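PDB 5AH0: lipase from Pelosinus fermentans, which hydrolyses ester bonds as a lipase and also degrades the synthetic polyester poly(butylene adipate-co-terephthalate). Local coordinates for residues Pro5-His10 against Thr42-Thr47; Val124-Glu129 against Ser144-Gly149; Pro162-Thr167 against Thr320-Gly325; Tyr198-Asp203 against Asp217-Val222; Tyr259-Thr264 against Trp346-Leu351. All coordinates share one frame; numbering follows the deposited sequence.

Contact 1 (Pro5-His10 against Thr42-Thr47)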
# COMPACT_ATOMS: atom_id res chain seq x y z
N PRO A 5 11.23 7.63 -13.55
CA PRO A 5 9.99 6.90 -13.77
C PRO A 5 9.13 6.84 -12.52
O PRO A 5 9.60 7.14 -11.42
CB PRO A 5 10.48 5.50 -14.16
CG PRO A 5 11.84 5.39 -13.55
CD PRO A 5 12.42 6.77 -13.61
N ILE A 6 7.87 6.45 -12.72
CA ILE A 6 6.93 6.26 -11.63
C ILE A 6 6.73 4.77 -11.35
O ILE A 6 6.54 3.99 -12.28
CB ILE A 6 5.58 6.89 -11.97
CG1 ILE A 6 5.66 8.41 -11.90
CG2 ILE A 6 4.52 6.36 -11.03
CD1 ILE A 6 4.44 9.12 -12.47
N VAL A 7 6.80 4.38 -10.08
CA VAL A 7 6.49 3.01 -9.69
C VAL A 7 5.24 3.00 -8.84
O VAL A 7 5.19 3.64 -7.79
CB VAL A 7 7.68 2.35 -8.93
CG1 VAL A 7 7.22 1.11 -8.18
CG2 VAL A 7 8.77 1.99 -9.89
N LEU A 8 4.24 2.25 -9.28
CA LEU A 8 2.93 2.25 -8.63
C LEU A 8 2.82 1.12 -7.63
O LEU A 8 3.16 -0.02 -7.94
CB LEU A 8 1.82 2.15 -9.68
CG LEU A 8 1.65 3.36 -10.59
CD1 LEU A 8 0.79 2.99 -11.78
CD2 LEU A 8 1.02 4.53 -9.83
N VAL A 9 2.36 1.45 -6.43
CA VAL A 9 2.37 0.50 -5.32
C VAL A 9 0.99 0.38 -4.68
O VAL A 9 0.57 1.28 -3.94
CB VAL A 9 3.42 0.90 -4.26
CG1 VAL A 9 3.52 -0.16 -3.16
CG2 VAL A 9 4.79 1.12 -4.90
N HIS A 10 0.31 -0.72 -4.97
CA HIS A 10 -1.04 -0.99 -4.44
C HIS A 10 -1.06 -1.13 -2.91
O HIS A 10 -0.02 -1.32 -2.27
CB HIS A 10 -1.62 -2.25 -5.08
CG HIS A 10 -0.91 -3.51 -4.70
ND1 HIS A 10 -1.02 -4.07 -3.44
CD2 HIS A 10 -0.09 -4.32 -5.41
CE1 HIS A 10 -0.28 -5.17 -3.39
NE2 HIS A 10 0.29 -5.35 -4.57
N THR A 42 6.85 7.44 -18.14
CA THR A 42 7.15 6.04 -17.86
C THR A 42 6.63 5.64 -16.49
O THR A 42 7.01 6.23 -15.48
CB THR A 42 8.66 5.76 -17.89
OG1 THR A 42 9.18 6.07 -19.19
CG2 THR A 42 8.93 4.29 -17.58
N ALA A 43 5.76 4.63 -16.47
CA ALA A 43 5.22 4.13 -15.21
C ALA A 43 5.30 2.62 -15.18
O ALA A 43 5.07 1.95 -16.18
CB ALA A 43 3.80 4.58 -15.01
N TYR A 44 5.65 2.11 -14.01
CA TYR A 44 5.76 0.69 -13.76
C TYR A 44 4.80 0.30 -12.65
O TYR A 44 4.39 1.16 -11.86
CB TYR A 44 7.19 0.32 -13.38
CG TYR A 44 8.22 0.64 -14.43
CD1 TYR A 44 8.25 -0.05 -15.63
CD2 TYR A 44 9.16 1.65 -14.23
CE1 TYR A 44 9.21 0.24 -16.60
CE2 TYR A 44 10.12 1.95 -15.19
CZ TYR A 44 10.13 1.25 -16.38
OH TYR A 44 11.08 1.54 -17.35
N THR A 45 4.45 -0.98 -12.59
CA THR A 45 3.52 -1.44 -11.56
C THR A 45 4.17 -2.56 -10.75
O THR A 45 4.54 -3.61 -11.29
CB THR A 45 2.18 -1.93 -12.15
OG1 THR A 45 1.53 -0.85 -12.82
CG2 THR A 45 1.27 -2.43 -11.06
N ALA A 46 4.33 -2.29 -9.46
CA ALA A 46 4.90 -3.26 -8.53
C ALA A 46 3.79 -4.05 -7.85
O ALA A 46 2.68 -3.56 -7.70
CB ALA A 46 5.76 -2.57 -7.50
N THR A 47 4.11 -5.28 -7.45
CA THR A 47 3.14 -6.13 -6.78
C THR A 47 3.72 -6.67 -5.47
O THR A 47 4.83 -7.18 -5.45
CB THR A 47 2.72 -7.31 -7.66
OG1 THR A 47 2.02 -6.82 -8.81
CG2 THR A 47 1.82 -8.26 -6.89
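Strands 6-9 and 43-46 run parallel, I6 beside A43 and L8 beside T45, their axes 29° apart and 4.5 Å from each other at closest approach. I6 uses both of its polar backbone atoms across the gap: I6 N reaches T42 O at 2.9 Å and I6 O receives Y44 N at 2.7 Å. L8 repeats this two residues on, giving its N-H to Y44 O and accepting from A46 N. The two strands belong to a beta-alpha-beta unit of the alpha/beta-hydrolase sheet, with helix 32-38 as the connection. T45 OG1 is hydrogen-bonded to E33 of that helix, and L8 CD1 rests 4.0 Å from this same T45 OG1. I6 and A43 lie on that face too. On the other face, that of V7, Y44 and A46, the Y44 side chain crosses P5 obliquely, its CE2 3.7 Å from P5 CB, while V7 CG2 sits at the ring edge. V7 CG1, anti to the backbone N (chi1 163°), is directed at A46 and ends 4.0 Å from A46 CB, and both residues touch helix 54-66. Past the strand, H10 CG stands between the backbone N and the carbonyl carbon (chi1 67°), which brings NE2 to 3.7 Å from T47 CA at the ring edge; the NE2 hydrogen bond is with V48 N. In related lipases the loop after this strand contributes to the oxyanion hole.

Contact 2 (Val124-Glu129 against Ser144-Gly149)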
# COMPACT_ATOMS: atom_id res chain seq x y z
N VAL A 124 11.94 3.38 1.82
CA VAL A 124 12.96 4.43 1.76
C VAL A 124 13.76 4.48 3.06
O VAL A 124 14.94 4.85 3.07
CB VAL A 124 12.36 5.84 1.47
CG1 VAL A 124 11.59 5.83 0.15
CG2 VAL A 124 11.49 6.32 2.61
N GLN A 125 13.12 4.06 4.16
CA GLN A 125 13.81 4.00 5.45
C GLN A 125 14.93 2.96 5.39
O GLN A 125 16.02 3.17 5.92
CB GLN A 125 12.85 3.67 6.58
CG GLN A 125 13.47 3.85 7.96
CD GLN A 125 13.66 5.32 8.34
OE1 GLN A 125 12.88 6.18 7.93
NE2 GLN A 125 14.72 5.60 9.07
N LEU A 126 14.65 1.84 4.74
CA LEU A 126 15.61 0.76 4.58
C LEU A 126 16.67 1.13 3.53
O LEU A 126 17.85 0.81 3.70
CB LEU A 126 14.89 -0.53 4.19
CG LEU A 126 14.09 -1.10 5.36
CD1 LEU A 126 13.35 -2.38 4.97
CD2 LEU A 126 14.99 -1.34 6.56
N LEU A 127 16.24 1.83 2.48
CA LEU A 127 17.17 2.31 1.46
C LEU A 127 18.26 3.18 2.06
O LEU A 127 19.46 2.98 1.82
CB LEU A 127 16.44 3.10 0.38
CG LEU A 127 15.58 2.28 -0.56
CD1 LEU A 127 14.98 3.16 -1.62
CD2 LEU A 127 16.44 1.19 -1.18
N LYS A 128 17.83 4.15 2.86
CA LYS A 128 18.73 5.15 3.40
C LYS A 128 19.63 4.61 4.48
O LYS A 128 20.82 4.92 4.52
CB LYS A 128 17.93 6.32 3.96
CG LYS A 128 17.42 7.28 2.91
CD LYS A 128 18.60 7.90 2.20
CE LYS A 128 18.20 9.15 1.48
NZ LYS A 128 17.55 10.10 2.44
N GLU A 129 19.08 3.80 5.38
CA GLU A 129 19.80 3.45 6.59
C GLU A 129 19.85 1.96 6.89
O GLU A 129 20.40 1.55 7.91
CB GLU A 129 19.18 4.20 7.77
CG GLU A 129 19.19 5.70 7.55
CD GLU A 129 18.32 6.44 8.53
OE1 GLU A 129 18.11 5.92 9.64
OE2 GLU A 129 17.82 7.53 8.18
N SER A 144 21.33 -6.65 -0.05
CA SER A 144 21.84 -5.31 -0.30
C SER A 144 20.96 -4.19 0.27
O SER A 144 21.45 -3.10 0.59
CB SER A 144 22.01 -5.11 -1.81
OG SER A 144 22.35 -3.77 -2.14
N LEU A 145 19.67 -4.47 0.42
CA LEU A 145 18.74 -3.49 0.96
C LEU A 145 19.18 -2.96 2.33
O LEU A 145 19.00 -1.78 2.63
CB LEU A 145 17.33 -4.09 1.07
CG LEU A 145 16.27 -3.14 1.64
CD1 LEU A 145 16.18 -1.86 0.81
CD2 LEU A 145 14.91 -3.83 1.75
N PHE A 146 19.77 -3.83 3.14
CA PHE A 146 20.08 -3.48 4.53
C PHE A 146 21.43 -2.78 4.73
O PHE A 146 21.80 -2.46 5.85
CB PHE A 146 20.02 -4.73 5.41
CG PHE A 146 18.73 -5.48 5.28
CD1 PHE A 146 17.55 -4.96 5.79
CD2 PHE A 146 18.68 -6.71 4.65
CE1 PHE A 146 16.35 -5.64 5.67
CE2 PHE A 146 17.49 -7.41 4.54
CZ PHE A 146 16.32 -6.88 5.04
N ALA A 147 22.16 -2.54 3.64
CA ALA A 147 23.43 -1.81 3.75
C ALA A 147 23.19 -0.39 4.24
O ALA A 147 23.69 0.01 5.31
CB ALA A 147 24.16 -1.80 2.41
N GLY A 148 22.42 0.36 3.46
CA GLY A 148 22.13 1.76 3.72
C GLY A 148 22.76 2.68 2.68
O GLY A 148 23.33 2.23 1.68
N GLY A 149 22.64 3.99 2.90
CA GLY A 149 23.27 4.97 2.03
C GLY A 149 22.67 5.12 0.65
O GLY A 149 23.25 5.79 -0.20
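L145 stretches toward helix 116-129 because its CG is anti to the backbone N (chi1 180°), whereas L126 and L127 both carry CG beside the backbone N, with chi1 near -70°. The two branches of L145 then share the helix surface. CD1 fits between L127 CD2, at 3.7 Å, and L126 CB, while CD2 lies 3.9 Å from L126 CD1. The F146 ring adds a looser touch, its CE1 4.5 Å from L126 CD1. Helix 116-129 joins the parallel strands 108-113 and 153-159 in a beta-alpha-beta crossover, and its N-terminal end follows the strand after which alpha/beta hydrolases place the nucleophile elbow; the contact lies at the far end, where the chain turns back toward strand 153-159. There G149 N donates to K128 O at 2.6 Å, arriving 53° out of the carbonyl plane, and L127 has a backbone bond with K150. Without a side chain, G148 brings its CA to 3.9 Å from E129 C and makes a CA-H...O contact with L127 O. L126 O and L145 O, both acceptors, come within 3.0 Å of each other without bonding. K128 NZ turns away to a salt bridge with D256, and Y62 of helix 54-66 touches both L127 and L145.

Contact 3 (Pro162-Thr167 against Thr320-Gly325)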
# COMPACT_ATOMS: atom_id res chain seq x y z
N PRO A 162 -3.21 4.94 5.44
CA PRO A 162 -3.40 4.92 6.89
C PRO A 162 -2.09 5.15 7.66
O PRO A 162 -1.52 4.23 8.27
CB PRO A 162 -3.93 3.51 7.14
CG PRO A 162 -3.24 2.67 6.07
CD PRO A 162 -3.08 3.59 4.87
N HIS A 163 -1.62 6.39 7.64
CA HIS A 163 -0.35 6.69 8.28
C HIS A 163 -0.43 6.63 9.80
O HIS A 163 0.58 6.48 10.47
CB HIS A 163 0.13 8.06 7.82
CG HIS A 163 0.47 8.13 6.37
ND1 HIS A 163 1.56 7.48 5.83
CD2 HIS A 163 -0.13 8.77 5.34
CE1 HIS A 163 1.62 7.72 4.53
NE2 HIS A 163 0.60 8.50 4.21
N ASP A 164 -1.64 6.72 10.34
CA ASP A 164 -1.88 6.55 11.77
C ASP A 164 -2.71 5.29 12.03
O ASP A 164 -3.17 5.04 13.15
CB ASP A 164 -2.58 7.77 12.35
CG ASP A 164 -1.67 8.99 12.45
OD1 ASP A 164 -0.44 8.81 12.63
OD2 ASP A 164 -2.18 10.12 12.33
N GLY A 165 -2.90 4.49 10.98
CA GLY A 165 -3.68 3.27 11.06
C GLY A 165 -5.14 3.48 10.72
O GLY A 165 -5.54 4.59 10.37
N THR A 166 -5.93 2.40 10.81
CA THR A 166 -7.37 2.39 10.59
C THR A 166 -8.15 1.67 11.68
O THR A 166 -7.78 0.57 12.07
CB THR A 166 -7.75 1.67 9.31
OG1 THR A 166 -6.88 2.06 8.26
CG2 THR A 166 -9.15 2.02 8.96
N THR A 167 -9.28 2.24 12.10
CA THR A 167 -10.13 1.56 13.07
C THR A 167 -10.78 0.31 12.44
O THR A 167 -11.30 -0.54 13.14
CB THR A 167 -11.19 2.51 13.65
OG1 THR A 167 -11.94 3.11 12.60
CG2 THR A 167 -10.50 3.63 14.39
N THR A 320 -10.19 9.34 7.58
CA THR A 320 -9.65 10.49 6.86
C THR A 320 -8.53 11.16 7.63
O THR A 320 -7.54 11.59 7.05
CB THR A 320 -10.74 11.53 6.57
OG1 THR A 320 -11.80 10.91 5.84
CG2 THR A 320 -10.19 12.67 5.76
N ILE A 321 -8.67 11.23 8.95
CA ILE A 321 -7.70 11.93 9.80
C ILE A 321 -6.32 11.26 9.74
O ILE A 321 -5.32 11.87 10.11
CB ILE A 321 -8.18 12.01 11.27
CG1 ILE A 321 -7.34 13.00 12.08
CG2 ILE A 321 -8.17 10.65 11.93
CD1 ILE A 321 -7.76 13.08 13.55
N SER A 322 -6.27 10.02 9.29
CA SER A 322 -5.03 9.26 9.34
C SER A 322 -4.15 9.44 8.09
O SER A 322 -3.02 8.93 8.05
CB SER A 322 -5.35 7.78 9.55
OG SER A 322 -4.18 6.97 9.53
N GLN A 323 -4.64 10.18 7.10
CA GLN A 323 -4.08 10.13 5.74
C GLN A 323 -3.19 11.30 5.32
O GLN A 323 -2.52 11.22 4.30
CB GLN A 323 -5.21 10.02 4.71
CG GLN A 323 -6.21 8.88 4.89
CD GLN A 323 -7.28 8.93 3.82
OE1 GLN A 323 -7.12 9.63 2.83
NE2 GLN A 323 -8.40 8.25 4.04
N ASN A 324 -3.19 12.40 6.06
CA ASN A 324 -2.38 13.54 5.63
C ASN A 324 -0.90 13.31 5.92
O ASN A 324 -0.04 14.02 5.41
CB ASN A 324 -2.83 14.84 6.29
CG ASN A 324 -2.81 14.79 7.80
OD1 ASN A 324 -2.42 13.79 8.40
ND2 ASN A 324 -3.19 15.89 8.43
N GLY A 325 -0.61 12.33 6.77
CA GLY A 325 0.76 12.02 7.13
C GLY A 325 0.81 11.36 8.49
O GLY A 325 -0.17 11.43 9.24
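S322, in a short 3-10 segment, presses against the type I turn P162-G165, with its CA 4.8 Å from D164 CA. Its hydroxyl enters the turn because OG is anti to the backbone N (chi1 176°). OG accepts from D164 N at 2.7 Å and donates to G165 O at 2.9 Å, the latter bond lying in the carbonyl plane on a lone pair of G165 O. The serine carbonyl adds a weaker hold: H163 N approaches S322 O at 2.9 Å, but with an N-H...O angle of only 129°. Beside this polar centre, H163 lays its CB on the second segment, 3.3 Å from S322 O and 3.4 Å from G325 C. Its ring presents CD2 to Q323 O at 3.6 Å, with the oxygen at the ring edge near the plane. Both ring nitrogens look to other partners, NE2 to T158 OG1 and ND1, weakly, to R121, while the ring meets W346 edge-to-face. D164 sets CB against S322 OG, and its carboxylate continues to I328 N through OD1 and to K327 NZ through OD2. The turn follows strand 153-159 at the C-terminal ends of the parallel strands of the alpha/beta-hydrolase sheet and is thereby fastened to the long loop that precedes strand 334-336. With one donor and one acceptor engaged, the buried S322 hydroxyl bonds to the turn in both directions and is fixed in rotation. The salt bridge with K327 would be expected to stabilise a negative charge on the equally buried D164.

Contact 4 (Tyr198-Asp203 against Asp217-Val222)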
# COMPACT_ATOMS: atom_id res chain seq x y z
N TYR A 198 -6.46 -14.81 -8.16
CA TYR A 198 -6.09 -13.98 -7.03
C TYR A 198 -5.23 -14.80 -6.08
O TYR A 198 -5.55 -15.95 -5.80
CB TYR A 198 -7.34 -13.43 -6.31
CG TYR A 198 -7.05 -12.32 -5.33
CD1 TYR A 198 -6.49 -12.59 -4.09
CD2 TYR A 198 -7.34 -10.99 -5.65
CE1 TYR A 198 -6.22 -11.56 -3.17
CE2 TYR A 198 -7.08 -9.95 -4.74
CZ TYR A 198 -6.52 -10.26 -3.50
OH TYR A 198 -6.25 -9.25 -2.61
N ASP A 199 -4.14 -14.22 -5.61
CA ASP A 199 -3.22 -14.94 -4.75
C ASP A 199 -2.78 -14.12 -3.54
O ASP A 199 -2.35 -12.98 -3.69
CB ASP A 199 -2.00 -15.38 -5.54
CG ASP A 199 -0.97 -16.07 -4.67
OD1 ASP A 199 -1.39 -16.76 -3.71
OD2 ASP A 199 0.24 -15.90 -4.92
N PHE A 200 -2.85 -14.71 -2.35
CA PHE A 200 -2.54 -13.94 -1.15
C PHE A 200 -1.05 -13.80 -0.91
O PHE A 200 -0.62 -12.98 -0.09
CB PHE A 200 -3.24 -14.54 0.06
CG PHE A 200 -4.73 -14.40 -0.00
CD1 PHE A 200 -5.33 -13.18 0.26
CD2 PHE A 200 -5.53 -15.48 -0.34
CE1 PHE A 200 -6.70 -13.03 0.18
CE2 PHE A 200 -6.90 -15.35 -0.40
CZ PHE A 200 -7.49 -14.12 -0.15
N LYS A 201 -0.27 -14.59 -1.65
CA LYS A 201 1.19 -14.52 -1.60
C LYS A 201 1.70 -14.65 -0.17
O LYS A 201 2.40 -13.77 0.34
CB LYS A 201 1.67 -13.21 -2.23
CG LYS A 201 1.21 -13.02 -3.67
CD LYS A 201 1.26 -11.56 -4.08
CE LYS A 201 0.26 -11.26 -5.20
NZ LYS A 201 -0.43 -9.93 -4.99
N LEU A 202 1.32 -15.74 0.48
CA LEU A 202 1.78 -16.00 1.84
C LEU A 202 2.60 -17.28 1.89
O LEU A 202 2.44 -18.10 2.79
CB LEU A 202 0.60 -16.09 2.80
CG LEU A 202 -0.19 -14.77 2.81
CD1 LEU A 202 -1.53 -14.91 3.49
CD2 LEU A 202 0.64 -13.71 3.49
N ASP A 203 3.50 -17.44 0.93
CA ASP A 203 4.28 -18.68 0.83
C ASP A 203 5.35 -18.73 1.92
O ASP A 203 5.81 -19.82 2.29
CB ASP A 203 4.91 -18.82 -0.55
CG ASP A 203 3.92 -18.58 -1.68
OD1 ASP A 203 2.70 -18.51 -1.42
OD2 ASP A 203 4.36 -18.47 -2.85
N ASP A 217 -12.42 -21.95 -0.64
CA ASP A 217 -11.78 -22.73 0.41
C ASP A 217 -10.40 -22.19 0.74
O ASP A 217 -10.03 -22.11 1.91
CB ASP A 217 -11.65 -24.20 0.00
CG ASP A 217 -12.97 -24.95 0.09
OD1 ASP A 217 -14.03 -24.29 0.08
OD2 ASP A 217 -12.92 -26.20 0.19
N TYR A 218 -9.67 -21.79 -0.29
CA TYR A 218 -8.34 -21.21 -0.12
C TYR A 218 -8.44 -19.94 0.72
O TYR A 218 -7.68 -19.77 1.69
CB TYR A 218 -7.72 -20.93 -1.49
CG TYR A 218 -6.46 -20.09 -1.49
CD1 TYR A 218 -5.36 -20.43 -0.71
CD2 TYR A 218 -6.38 -18.94 -2.27
CE1 TYR A 218 -4.21 -19.66 -0.72
CE2 TYR A 218 -5.23 -18.15 -2.28
CZ TYR A 218 -4.15 -18.52 -1.50
OH TYR A 218 -3.01 -17.75 -1.50
N THR A 219 -9.39 -19.06 0.37
CA THR A 219 -9.59 -17.81 1.10
C THR A 219 -9.93 -18.02 2.57
O THR A 219 -9.33 -17.41 3.45
CB THR A 219 -10.72 -16.95 0.46
OG1 THR A 219 -10.52 -16.84 -0.95
CG2 THR A 219 -10.75 -15.57 1.07
N ASN A 220 -10.91 -18.89 2.83
CA ASN A 220 -11.28 -19.23 4.21
C ASN A 220 -10.13 -19.84 5.00
O ASN A 220 -9.94 -19.51 6.16
CB ASN A 220 -12.49 -20.17 4.23
CG ASN A 220 -13.78 -19.44 3.94
OD1 ASN A 220 -13.90 -18.24 4.20
ND2 ASN A 220 -14.76 -20.16 3.40
N ARG A 221 -9.36 -20.72 4.37
CA ARG A 221 -8.25 -21.36 5.08
C ARG A 221 -7.21 -20.32 5.49
O ARG A 221 -6.64 -20.40 6.57
CB ARG A 221 -7.62 -22.45 4.21
CG ARG A 221 -6.41 -23.16 4.84
CD ARG A 221 -6.05 -24.43 4.08
NE ARG A 221 -5.62 -24.14 2.71
CZ ARG A 221 -4.37 -23.84 2.35
NH1 ARG A 221 -3.41 -23.78 3.25
NH2 ARG A 221 -4.10 -23.59 1.07
N VAL A 222 -7.00 -19.31 4.65
CA VAL A 222 -6.04 -18.26 4.96
C VAL A 222 -6.42 -17.44 6.20
O VAL A 222 -5.59 -17.24 7.09
CB VAL A 222 -5.87 -17.28 3.78
CG1 VAL A 222 -5.20 -15.98 4.24
CG2 VAL A 222 -5.10 -17.95 2.64
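F200 is the bump that an Asx turn, begun by D199, pushes against helix 215-223. The hollow that receives it is formed by Y218 and V222, one helical turn apart, together with T219. The F200 ring lies with CD2 3.3 Å from Y218 CE2 and 3.9 Å from V222 CG2, while CZ reaches farther along to T219 CG2 at 3.8 Å. The two aromatic side chains slide past each other in opposite directions, and their planes meet obliquely at 51°. A second, smaller bump follows: the L202 and V222 side chains cross at about a right angle, with L202 CD1 3.9 Å from V222 CG1, so the two methyls of V222 serve two different partners. In return Y218 projects out of the helix, its CG anti to the backbone N (chi1 169°), and its phenol end lodges in the bend of the loop. There Y218 OH accepts from F200 N at 3.2 Å and lies 2.9 Å from D199 OD1. F223 and F200 meet edge-to-face, V183 of helix 173-190 touches F200 too, and the other carboxylate oxygen of D199 forms a salt bridge with R87. This region belongs to the long excursion between strands 153-159 and 258-265, where related lipases carry their cap and lid. K201 N closes the Asx turn by donating to D199 OD1 at 3.2 Å, meeting it from well above the carboxylate plane.

Contact 5 (Tyr259-Thr264 against Trp346-Leu351)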
# COMPACT_ATOMS: atom_id res chain seq x y z
N TYR A 259 7.49 14.75 -0.26
CA TYR A 259 6.34 13.96 0.17
C TYR A 259 5.02 14.64 -0.18
O TYR A 259 4.79 15.80 0.19
CB TYR A 259 6.39 13.69 1.67
CG TYR A 259 7.48 12.74 2.12
CD1 TYR A 259 8.77 13.19 2.33
CD2 TYR A 259 7.21 11.40 2.37
CE1 TYR A 259 9.78 12.33 2.77
CE2 TYR A 259 8.20 10.53 2.81
CZ TYR A 259 9.49 11.01 3.01
OH TYR A 259 10.49 10.17 3.44
N PHE A 260 4.17 13.93 -0.90
CA PHE A 260 2.81 14.40 -1.16
C PHE A 260 1.79 13.39 -0.64
O PHE A 260 1.87 12.20 -0.96
CB PHE A 260 2.59 14.64 -2.65
CG PHE A 260 3.53 15.65 -3.25
CD1 PHE A 260 3.23 17.00 -3.19
CD2 PHE A 260 4.70 15.25 -3.85
CE1 PHE A 260 4.09 17.93 -3.75
CE2 PHE A 260 5.57 16.17 -4.40
CZ PHE A 260 5.26 17.52 -4.34
N SER A 261 0.81 13.88 0.11
CA SER A 261 -0.25 13.03 0.64
C SER A 261 -1.63 13.56 0.27
O SER A 261 -1.94 14.73 0.49
CB SER A 261 -0.14 12.92 2.16
OG SER A 261 -0.53 14.14 2.75
N TYR A 262 -2.44 12.69 -0.32
CA TYR A 262 -3.81 13.03 -0.66
C TYR A 262 -4.75 12.37 0.32
O TYR A 262 -4.56 11.22 0.68
CB TYR A 262 -4.12 12.58 -2.09
CG TYR A 262 -3.44 13.41 -3.15
CD1 TYR A 262 -2.17 13.10 -3.60
CD2 TYR A 262 -4.08 14.52 -3.69
CE1 TYR A 262 -1.54 13.87 -4.56
CE2 TYR A 262 -3.46 15.30 -4.66
CZ TYR A 262 -2.20 14.97 -5.09
OH TYR A 262 -1.59 15.74 -6.05
N SER A 263 -5.77 13.11 0.77
CA SER A 263 -6.74 12.57 1.72
C SER A 263 -8.10 12.39 1.10
O SER A 263 -8.55 13.21 0.29
CB SER A 263 -6.85 13.48 2.94
OG SER A 263 -5.72 13.31 3.79
N THR A 264 -8.76 11.29 1.47
CA THR A 264 -10.08 10.96 0.93
C THR A 264 -11.14 10.93 2.01
O THR A 264 -10.86 10.67 3.17
CB THR A 264 -10.08 9.59 0.26
OG1 THR A 264 -9.56 8.62 1.19
CG2 THR A 264 -9.22 9.61 -1.00
N TRP A 346 5.86 16.56 4.64
CA TRP A 346 4.66 16.08 3.98
C TRP A 346 3.85 17.24 3.41
O TRP A 346 3.35 18.09 4.16
CB TRP A 346 3.79 15.26 4.94
CG TRP A 346 4.37 13.92 5.28
CD1 TRP A 346 5.24 13.63 6.30
CD2 TRP A 346 4.12 12.68 4.61
NE1 TRP A 346 5.55 12.29 6.30
CE2 TRP A 346 4.88 11.69 5.26
CE3 TRP A 346 3.35 12.32 3.50
CZ2 TRP A 346 4.88 10.36 4.85
CZ3 TRP A 346 3.34 11.01 3.10
CH2 TRP A 346 4.10 10.04 3.77
N ASN A 347 3.74 17.29 2.09
CA ASN A 347 2.91 18.29 1.44
C ASN A 347 1.47 17.79 1.34
O ASN A 347 1.12 17.07 0.39
CB ASN A 347 3.46 18.64 0.06
CG ASN A 347 4.84 19.30 0.11
OD1 ASN A 347 4.98 20.49 -0.17
ND2 ASN A 347 5.86 18.53 0.45
N SER A 348 0.65 18.14 2.33
CA SER A 348 -0.74 17.68 2.40
C SER A 348 -1.64 18.39 1.40
O SER A 348 -1.86 19.61 1.48
CB SER A 348 -1.30 17.87 3.81
OG SER A 348 -2.67 17.49 3.86
N MET A 349 -2.15 17.63 0.44
CA MET A 349 -2.93 18.19 -0.65
C MET A 349 -4.35 18.47 -0.21
O MET A 349 -4.79 17.93 0.80
CB MET A 349 -2.91 17.25 -1.85
CG MET A 349 -1.50 16.93 -2.32
SD MET A 349 -0.65 18.39 -2.94
CE MET A 349 -1.68 18.80 -4.35
N PRO A 350 -5.05 19.36 -0.93
CA PRO A 350 -6.47 19.62 -0.67
C PRO A 350 -7.29 18.33 -0.66
O PRO A 350 -7.04 17.44 -1.48
CB PRO A 350 -6.88 20.51 -1.85
CG PRO A 350 -5.64 21.20 -2.24
CD PRO A 350 -4.52 20.23 -2.00
N LEU A 351 -8.28 18.27 0.22
CA LEU A 351 -9.05 17.05 0.47
C LEU A 351 -9.81 16.55 -0.75
O LEU A 351 -10.53 17.31 -1.39
CB LEU A 351 -10.03 17.30 1.62
CG LEU A 351 -10.98 16.15 2.00
CD1 LEU A 351 -10.29 15.10 2.88
CD2 LEU A 351 -12.25 16.68 2.67
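Parallel strands 259-262 and 346-348, neighbours in the alpha/beta-hydrolase sheet, pair with Y259 beside W346 through S261 beside S348, their axes 33° apart. Y259 O takes two bonds from one residue: N347 N arrives at 2.6 Å and N347 ND2 at 2.9 Å, from opposite faces of the carbonyl plane. The asparagine side chain thus doubles a normal backbone bond and is held against the strand, its CB beside the F260 ring. Farther on, S261 N donates to N347 O and M349 N to S261 O, the latter at 2.9 Å. On the face bearing Y259, S261 and W346, the tyrosine lies aslant over one face of the indole. Y259 CB stands 4.1 Å from the centroid of the six-membered W346 ring in a CH-pi contact, and Y259 CD2 lies over the same face, the two ring planes being inclined at 45°. S261 CB meets the indole at CE3. M349 lies alongside Y262, its CG over the ring face and 3.5 Å from the ring centroid. The methionine side chain then bends (chi2 and chi3 both -64°), bringing SD to 4.1 Å from F260 CD1, a Met-aromatic contact, and CE to 3.5 Å from Y262 OH. Last, L351 CD1 approaches S263 O at 3.6 Å. V124 and R121 of helix 116-129 touch Y259 and W346, while helix 370-380 supplies K379 for a cation-pi contact with F260 and W372, whose ring meets that of Y262 edge-to-face. Strand 153-159 pairs with 258-265 and strand 334-336 with 346-348, placing this pair of strands between them.

From the N terminus, contact 1 closes first, pairing the opening strand with 43-46 across a helical crossover. Contact 2 comes next in series, folding the chain after helix 116-129 back on the helix end. Contact 3 then closes a loop of some 150 residues, within which contact 4 is nested. Contact 5 opens inside that loop and ends beyond it, so contacts 3 and 5 cross; they touch where Q323 and N324 bond to T264 and S261. Contact 4 meets contact 1 where K201 packs on T47, just past A46, and V124 of contact 2 touches Y259 of contact 5. Contacts 1 and 5 lie in one sheet, their centres about 19 Å apart.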